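Local coordinates for MutT/nudix family protein (Streptococcus pneumoniae, PDB 4HFQ), which hydrolyses UDP-X substrates as a Nudix diphosphatase, acting on precursors of peptidoglycan biosynthesis, at the interface of chains A and B. Coordinates in Å, arbitrary orientation; residue numbers count along the deposited sequence, not the author numbering. Chains: chain A/B, MutT/nudix family protein.

Contact 1: the interface of chains A and B. Residues chain A 7, 10, 50, 58, 138-140, 180; chain B 55, 57-62.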
loop_
_atom_site.group_PDB
_atom_site.type_symbol
_atom_site.label_atom_id
_atom_site.label_comp_id
_atom_site.label_asym_id
_atom_site.label_seq_id
_atom_site.Cartn_x
_atom_site.Cartn_y
_atom_site.Cartn_z
ATOM N N VAL A 7 -5.921 -16.117 0.372
ATOM C CA VAL A 7 -4.940 -15.236 -0.262
ATOM C C VAL A 7 -4.561 -14.073 0.650
ATOM O O VAL A 7 -3.369 -13.769 0.770
ATOM C CB VAL A 7 -5.426 -14.761 -1.648
ATOM C CG1 VAL A 7 -4.543 -13.652 -2.199
ATOM C CG2 VAL A 7 -5.453 -15.945 -2.612
ATOM N N LEU A 10 -2.285 -15.475 3.408
ATOM C CA LEU A 10 -0.949 -15.748 2.892
ATOM C C LEU A 10 -0.149 -14.457 2.683
ATOM O O LEU A 10 1.020 -14.345 3.084
ATOM C CB LEU A 10 -1.035 -16.563 1.597
ATOM C CG LEU A 10 0.258 -16.899 0.853
ATOM C CD1 LEU A 10 1.098 -17.884 1.636
ATOM C CD2 LEU A 10 -0.011 -17.433 -0.552
ATOM N N LEU A 50 -0.460 -22.891 -9.546
ATOM C CA LEU A 50 0.602 -22.119 -10.194
ATOM C C LEU A 50 1.746 -23.040 -10.627
ATOM O O LEU A 50 2.088 -23.978 -9.898
ATOM C CB LEU A 50 1.130 -21.037 -9.246
ATOM C CG LEU A 50 0.191 -19.906 -8.819
ATOM C CD1 LEU A 50 0.884 -19.021 -7.786
ATOM C CD2 LEU A 50 -0.269 -19.106 -10.032
ATOM N N VAL A 58 5.734 -15.339 -7.080
ATOM C CA VAL A 58 5.042 -14.920 -5.851
ATOM C C VAL A 58 6.006 -14.834 -4.672
ATOM O O VAL A 58 5.957 -13.895 -3.880
ATOM C CB VAL A 58 3.835 -15.839 -5.507
ATOM C CG1 VAL A 58 3.268 -15.521 -4.129
ATOM C CG2 VAL A 58 2.739 -15.694 -6.548
ATOM N N LEU A 138 -8.424 -8.266 -5.804
ATOM C CA LEU A 138 -7.486 -8.983 -4.972
ATOM C C LEU A 138 -6.501 -9.787 -5.810
ATOM O O LEU A 138 -6.869 -10.437 -6.805
ATOM C CB LEU A 138 -8.233 -9.894 -4.008
ATOM C CG LEU A 138 -7.351 -10.710 -3.045
ATOM C CD1 LEU A 138 -6.560 -9.839 -2.077
ATOM C CD2 LEU A 138 -8.218 -11.703 -2.275
ATOM N N GLN A 139 -5.234 -9.735 -5.419
ATOM C CA GLN A 139 -4.162 -10.411 -6.142
ATOM C C GLN A 139 -2.988 -10.640 -5.182
ATOM O O GLN A 139 -3.015 -10.164 -4.034
ATOM C CB GLN A 139 -3.769 -9.631 -7.401
ATOM C CG GLN A 139 -3.473 -8.161 -7.116
ATOM C CD GLN A 139 -3.355 -7.353 -8.379
ATOM O OE1 GLN A 139 -2.315 -7.328 -9.015
ATOM N NE2 GLN A 139 -4.453 -6.681 -8.752
ATOM N N SER A 140 -1.960 -11.345 -5.647
ATOM C CA SER A 140 -0.894 -11.787 -4.735
ATOM C C SER A 140 -0.249 -10.610 -4.003
ATOM O O SER A 140 0.022 -10.713 -2.790
ATOM C CB SER A 140 0.141 -12.627 -5.469
ATOM O OG SER A 140 0.715 -11.934 -6.543
ATOM N N LYS A 180 -7.631 -6.904 -13.037
ATOM C CA LYS A 180 -6.545 -6.775 -12.058
ATOM C C LYS A 180 -5.942 -5.382 -12.104
ATOM O O LYS A 180 -5.272 -4.971 -11.148
ATOM C CB LYS A 180 -5.466 -7.837 -12.295
ATOM C CG LYS A 180 -5.953 -9.282 -12.178
ATOM C CD LYS A 180 -6.199 -9.705 -10.742
ATOM C CE LYS A 180 -6.728 -11.134 -10.736
ATOM N NZ LYS A 180 -6.504 -11.826 -9.442
ATOM N N VAL B 55 -7.484 -20.459 -6.246
ATOM C CA VAL B 55 -6.363 -19.816 -5.556
ATOM C C VAL B 55 -5.373 -19.230 -6.570
ATOM O O VAL B 55 -4.974 -18.070 -6.454
ATOM C CB VAL B 55 -5.670 -20.781 -4.568
ATOM C CG1 VAL B 55 -4.395 -20.158 -4.008
ATOM C CG2 VAL B 55 -6.602 -21.133 -3.424
ATOM N N GLU B 57 -5.877 -18.339 -9.706
ATOM C CA GLU B 57 -6.470 -17.211 -10.438
ATOM C C GLU B 57 -6.611 -15.930 -9.587
ATOM O O GLU B 57 -6.495 -14.816 -10.099
ATOM C CB GLU B 57 -7.804 -17.630 -11.064
ATOM C CG GLU B 57 -7.630 -18.673 -12.159
ATOM C CD GLU B 57 -6.612 -18.237 -13.195
ATOM O OE1 GLU B 57 -6.811 -17.160 -13.800
ATOM O OE2 GLU B 57 -5.600 -18.950 -13.393
ATOM N N VAL B 58 -6.854 -16.078 -8.291
ATOM C CA VAL B 58 -6.839 -14.911 -7.405
ATOM C C VAL B 58 -5.420 -14.364 -7.225
ATOM O O VAL B 58 -5.204 -13.149 -7.251
ATOM C CB VAL B 58 -7.540 -15.201 -6.068
ATOM C CG1 VAL B 58 -7.444 -13.989 -5.143
ATOM C CG2 VAL B 58 -8.993 -15.525 -6.342
ATOM N N LEU B 59 -4.436 -15.244 -7.132
ATOM C CA LEU B 59 -3.060 -14.800 -6.907
ATOM C C LEU B 59 -2.486 -14.023 -8.078
ATOM O O LEU B 59 -1.679 -13.115 -7.900
ATOM C CB LEU B 59 -2.161 -15.997 -6.587
ATOM C CG LEU B 59 -2.317 -16.546 -5.174
ATOM C CD1 LEU B 59 -1.618 -17.880 -5.087
ATOM C CD2 LEU B 59 -1.781 -15.613 -4.098
ATOM N N LYS B 60 -2.880 -14.379 -9.294
ATOM C CA LYS B 60 -2.321 -13.700 -10.464
ATOM C C LYS B 60 -2.705 -12.210 -10.530
ATOM O O LYS B 60 -3.798 -11.850 -10.116
ATOM C CB LYS B 60 -2.746 -14.409 -11.759
ATOM C CG LYS B 60 -2.104 -15.777 -11.937
ATOM C CD LYS B 60 -2.643 -16.517 -13.155
ATOM C CE LYS B 60 -2.065 -17.918 -13.144
ATOM N NZ LYS B 60 -2.570 -18.726 -14.285
ATOM N N PRO B 61 -1.806 -11.347 -11.055
ATOM C CA PRO B 61 -0.484 -11.671 -11.575
ATOM C C PRO B 61 0.515 -11.966 -10.462
ATOM O O PRO B 61 0.461 -11.369 -9.362
ATOM C CB PRO B 61 -0.093 -10.406 -12.349
ATOM C CG PRO B 61 -0.758 -9.314 -11.573
ATOM C CD PRO B 61 -2.091 -9.899 -11.198
ATOM N N THR B 62 1.427 -12.876 -10.766
ATOM C CA THR B 62 2.454 -13.310 -9.841
ATOM C C THR B 62 3.720 -12.448 -9.892
ATOM O O THR B 62 4.411 -12.304 -8.882
ATOM C CB THR B 62 2.791 -14.796 -10.076
ATOM O OG1 THR B 62 3.146 -14.998 -11.448
ATOM C CG2 THR B 62 1.550 -15.641 -9.736
HETATM O O HOH W 1 -0.281 -9.023 -7.929
HETATM O O HOH W 2 3.484 -11.693 -6.410
HETATM O O HOH W 3 -9.127 -13.247 -9.346
#
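In the two-chain assembly of this Nudix hydrolase, the C-terminal end of helix 52-59 of chain B, with the turn that follows, docks against loops, helix 3-23 and helix 52-59 of chain A. A:Lys180 leads the polar contact. Its chain turns about its CB-CG bond (chi2 -74°), then runs out nearly straight and brings its ammonium to carbonyls of the last helical turn (B:Glu57, B:Val58) and of B:Lys60 just after it. A:Lys180 NZ meets the backbone O of B:Lys60 nearly along the C=O axis at 2.8 Å, and approaches B:Glu57 O in its carbonyl plane, on a lone pair, at 3.1 Å. B:Val58 O lies 2.9 Å from A:Lys180 NZ, suitable for a further hydrogen bond, while A:Leu138 O and a water also bind this nitrogen: more acceptors than a protonated amine has N-H groups, so some are probably shared. The positive charge would suit the negative end of the helix dipole. A:Gln139 NE2 steadies the lysine from behind by bonding its backbone O.

A:Ser140 answers from the other flank. A:Ser140 N donates to B:Leu59 O at 2.9 Å from above the carbonyl plane, and A:Ser140 OG, in the crowded position between N and C (chi1 58°), donates to B:Pro61 O at 2.9 Å. B:Pro61 follows a cis peptide bond; its ring edge at CD faces A:Gln139 OE1.

The apolar side chains close the other side. B:Val58 CG1, anti to its backbone N, crosses A:Val7 and A:Leu138 obliquely, 3.7 Å from A:Leu138 CD2. B:Leu59 splays its methyls: CD2 reaches A:Val7 CG1 at 3.9 Å, and CD1 meets A:Leu50 at about a right angle. A:Val58 CG2 presses tightly across B:Thr62 CG2 at 3.4 Å.

Contact 2: the interface of chains A and B. Residues chain A 106, 126-127, 130, 146, 148, 200; chain B 127, 130, 146, 200, 202.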
loop_
_atom_site.group_PDB
_atom_site.type_symbol
_atom_site.label_atom_id
_atom_site.label_comp_id
_atom_site.label_asym_id
_atom_site.label_seq_id
_atom_site.Cartn_x
_atom_site.Cartn_y
_atom_site.Cartn_z
ATOM N N PRO A 106 5.371 10.372 -7.758
ATOM C CA PRO A 106 4.147 9.734 -8.225
ATOM C C PRO A 106 3.598 10.384 -9.494
ATOM O O PRO A 106 3.229 9.657 -10.412
ATOM C CB PRO A 106 3.195 9.890 -7.026
ATOM C CG PRO A 106 4.142 9.866 -5.841
ATOM C CD PRO A 106 5.325 10.667 -6.309
ATOM N N ARG A 126 -5.316 16.402 -11.195
ATOM C CA ARG A 126 -5.673 16.129 -9.796
ATOM C C ARG A 126 -5.566 14.641 -9.536
ATOM O O ARG A 126 -5.484 13.842 -10.466
ATOM C CB ARG A 126 -7.089 16.636 -9.464
ATOM C CG ARG A 126 -8.189 15.922 -10.236
ATOM C CD ARG A 126 -9.584 16.460 -9.920
ATOM N NE ARG A 126 -10.040 16.047 -8.593
ATOM C CZ ARG A 126 -11.311 15.790 -8.274
ATOM N NH1 ARG A 126 -12.265 15.860 -9.195
ATOM N NH2 ARG A 126 -11.613 15.437 -7.037
ATOM N N LEU A 127 -5.565 14.278 -8.262
ATOM C CA LEU A 127 -5.677 12.883 -7.863
ATOM C C LEU A 127 -7.159 12.590 -7.636
ATOM O O LEU A 127 -7.807 13.276 -6.827
ATOM C CB LEU A 127 -4.866 12.629 -6.590
ATOM C CG LEU A 127 -4.925 11.230 -5.965
ATOM C CD1 LEU A 127 -4.371 10.192 -6.923
ATOM C CD2 LEU A 127 -4.129 11.245 -4.667
ATOM N N VAL A 130 -7.400 6.939 -4.479
ATOM C CA VAL A 130 -6.372 5.951 -4.118
ATOM C C VAL A 130 -7.124 4.684 -3.714
ATOM O O VAL A 130 -7.771 4.650 -2.664
ATOM C CB VAL A 130 -5.441 6.416 -2.973
ATOM C CG1 VAL A 130 -4.354 5.372 -2.738
ATOM C CG2 VAL A 130 -4.798 7.753 -3.304
ATOM N N PHE A 146 -3.108 4.642 -7.370
ATOM C CA PHE A 146 -3.371 6.084 -7.550
ATOM C C PHE A 146 -3.989 6.257 -8.929
ATOM O O PHE A 146 -3.439 5.770 -9.916
ATOM C CB PHE A 146 -2.057 6.864 -7.559
ATOM C CG PHE A 146 -1.333 6.905 -6.248
ATOM C CD1 PHE A 146 -0.493 5.872 -5.874
ATOM C CD2 PHE A 146 -1.462 8.004 -5.399
ATOM C CE1 PHE A 146 0.208 5.912 -4.676
ATOM C CE2 PHE A 146 -0.773 8.050 -4.191
ATOM C CZ PHE A 146 0.040 6.994 -3.818
ATOM N N PHE A 148 -4.895 9.332 -11.345
ATOM C CA PHE A 148 -4.740 10.757 -11.573
ATOM C C PHE A 148 -5.585 11.202 -12.750
ATOM O O PHE A 148 -5.554 10.582 -13.814
ATOM C CB PHE A 148 -3.283 11.085 -11.902
ATOM C CG PHE A 148 -2.325 10.835 -10.764
ATOM C CD1 PHE A 148 -2.136 11.795 -9.778
ATOM C CD2 PHE A 148 -1.596 9.653 -10.705
ATOM C CE1 PHE A 148 -1.231 11.578 -8.736
ATOM C CE2 PHE A 148 -0.682 9.435 -9.678
ATOM C CZ PHE A 148 -0.509 10.395 -8.699
ATOM N N GLN A 200 -12.791 13.170 -3.662
ATOM C CA GLN A 200 -11.741 12.179 -3.827
ATOM C C GLN A 200 -12.052 10.859 -3.110
ATOM O O GLN A 200 -12.448 10.859 -1.941
ATOM C CB GLN A 200 -10.463 12.773 -3.252
ATOM C CG GLN A 200 -9.263 11.865 -3.447
ATOM C CD GLN A 200 -7.997 12.603 -3.126
ATOM O OE1 GLN A 200 -7.332 13.144 -4.021
ATOM N NE2 GLN A 200 -7.671 12.670 -1.843
ATOM N N LEU B 127 -6.964 13.397 2.730
ATOM C CA LEU B 127 -5.556 13.306 2.382
ATOM C C LEU B 127 -5.050 14.715 2.053
ATOM O O LEU B 127 -5.585 15.390 1.154
ATOM C CB LEU B 127 -5.403 12.366 1.183
ATOM C CG LEU B 127 -3.996 12.121 0.615
ATOM C CD1 LEU B 127 -3.080 11.490 1.642
ATOM C CD2 LEU B 127 -4.139 11.213 -0.606
ATOM N N VAL B 130 0.665 13.963 -0.855
ATOM C CA VAL B 130 1.460 12.771 -1.177
ATOM C C VAL B 130 2.847 13.286 -1.540
ATOM O O VAL B 130 3.051 13.842 -2.630
ATOM C CB VAL B 130 0.851 11.922 -2.316
ATOM C CG1 VAL B 130 1.683 10.659 -2.527
ATOM C CG2 VAL B 130 -0.589 11.544 -2.004
ATOM N N PHE B 146 2.203 9.512 2.383
ATOM C CA PHE B 146 0.827 9.987 2.475
ATOM C C PHE B 146 0.685 10.771 3.768
ATOM O O PHE B 146 1.060 10.257 4.829
ATOM C CB PHE B 146 -0.127 8.795 2.621
ATOM C CG PHE B 146 -0.269 7.896 1.425
ATOM C CD1 PHE B 146 0.713 6.963 1.064
ATOM C CD2 PHE B 146 -1.478 7.895 0.725
ATOM C CE1 PHE B 146 0.485 6.078 -0.014
ATOM C CE2 PHE B 146 -1.699 7.026 -0.334
ATOM C CZ PHE B 146 -0.722 6.131 -0.708
ATOM N N GLN B 200 -4.653 20.050 -2.463
ATOM C CA GLN B 200 -3.900 18.861 -2.079
ATOM C C GLN B 200 -2.536 18.885 -2.750
ATOM O O GLN B 200 -2.435 19.101 -3.950
ATOM C CB GLN B 200 -4.666 17.648 -2.545
ATOM C CG GLN B 200 -3.999 16.335 -2.183
ATOM C CD GLN B 200 -4.890 15.179 -2.551
ATOM O OE1 GLN B 200 -5.049 14.850 -3.720
ATOM N NE2 GLN B 200 -5.532 14.600 -1.555
ATOM N N LEU B 202 0.760 17.301 -4.312
ATOM C CA LEU B 202 1.248 16.070 -4.938
ATOM C C LEU B 202 2.612 16.292 -5.548
ATOM O O LEU B 202 2.765 17.172 -6.390
ATOM C CB LEU B 202 0.317 15.652 -6.070
ATOM C CG LEU B 202 -1.167 15.457 -5.740
ATOM C CD1 LEU B 202 -2.013 15.281 -6.998
ATOM C CD2 LEU B 202 -1.376 14.290 -4.785
HETATM O O HOH W 4 -5.537 16.205 -6.082
#
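Strands 120-132 and 143-153 run extended through A:Leu127, A:Val130 and A:Phe146 and their counterparts in chain B, while both Gln200 residues sit on loops with a polyproline-like backbone that turns their side chains toward the partner. The two Phe146 rings meet tip to tip, CZ of A:Phe146 standing 3.3 Å from CZ of B:Phe146, a close touch of rims without stacking. Each ring tip also takes a valine: A:Val130 CG1 lies in the plane of the B:Phe146 ring, 3.9 Å from CE2 at its edge, and B:Val130 CG1 reaches A:Phe146 CE2 tip to tip.

The Gln200 chains, extended with CG anti to the backbone N, reach toward each other with their amides nearly coplanar (21° apart). As modelled, like atoms face like: A:Gln200 OE1 is 2.9 Å from B:Gln200 OE1, a clash of two acceptors, and the NE2 atoms likewise oppose each other. B:Gln200 is well fixed, its NE2 donating to B:Leu127 O at 2.8 Å and its OE1 joined through water to A:Leu127 N. A:Gln200 OE1 instead lies 2.9 Å from A:Leu127 O, a second pair of acceptors. Chi3 also differs by almost a half-turn, 73° in B:Gln200 against -96° in A:Gln200, so the A amide may well be flipped; turning it could give reciprocal hydrogen bonds.

B:Leu202 CD1 packs on A:Leu127 CB at 3.9 Å. The patch joins the two Nudix domains in what appears to be the dimer.

About 26 Å separates the C-alpha centres of contact 1 and contact 2, and they share no residue. In chain A they are nevertheless connected: residues 138-140 of contact 1 lie in the stretch between strands 120-132 and 143-153, which carry contact 2. Contact 1 sets the N-terminal helical region of one chain against both the helices and the Nudix loops of the other, and it recurs with the chains exchanged. Contact 2 brings several equivalent residues together near the two-fold axis. Together they would fix the relative placement of the helical and Nudix parts, if this assembly is the biological one.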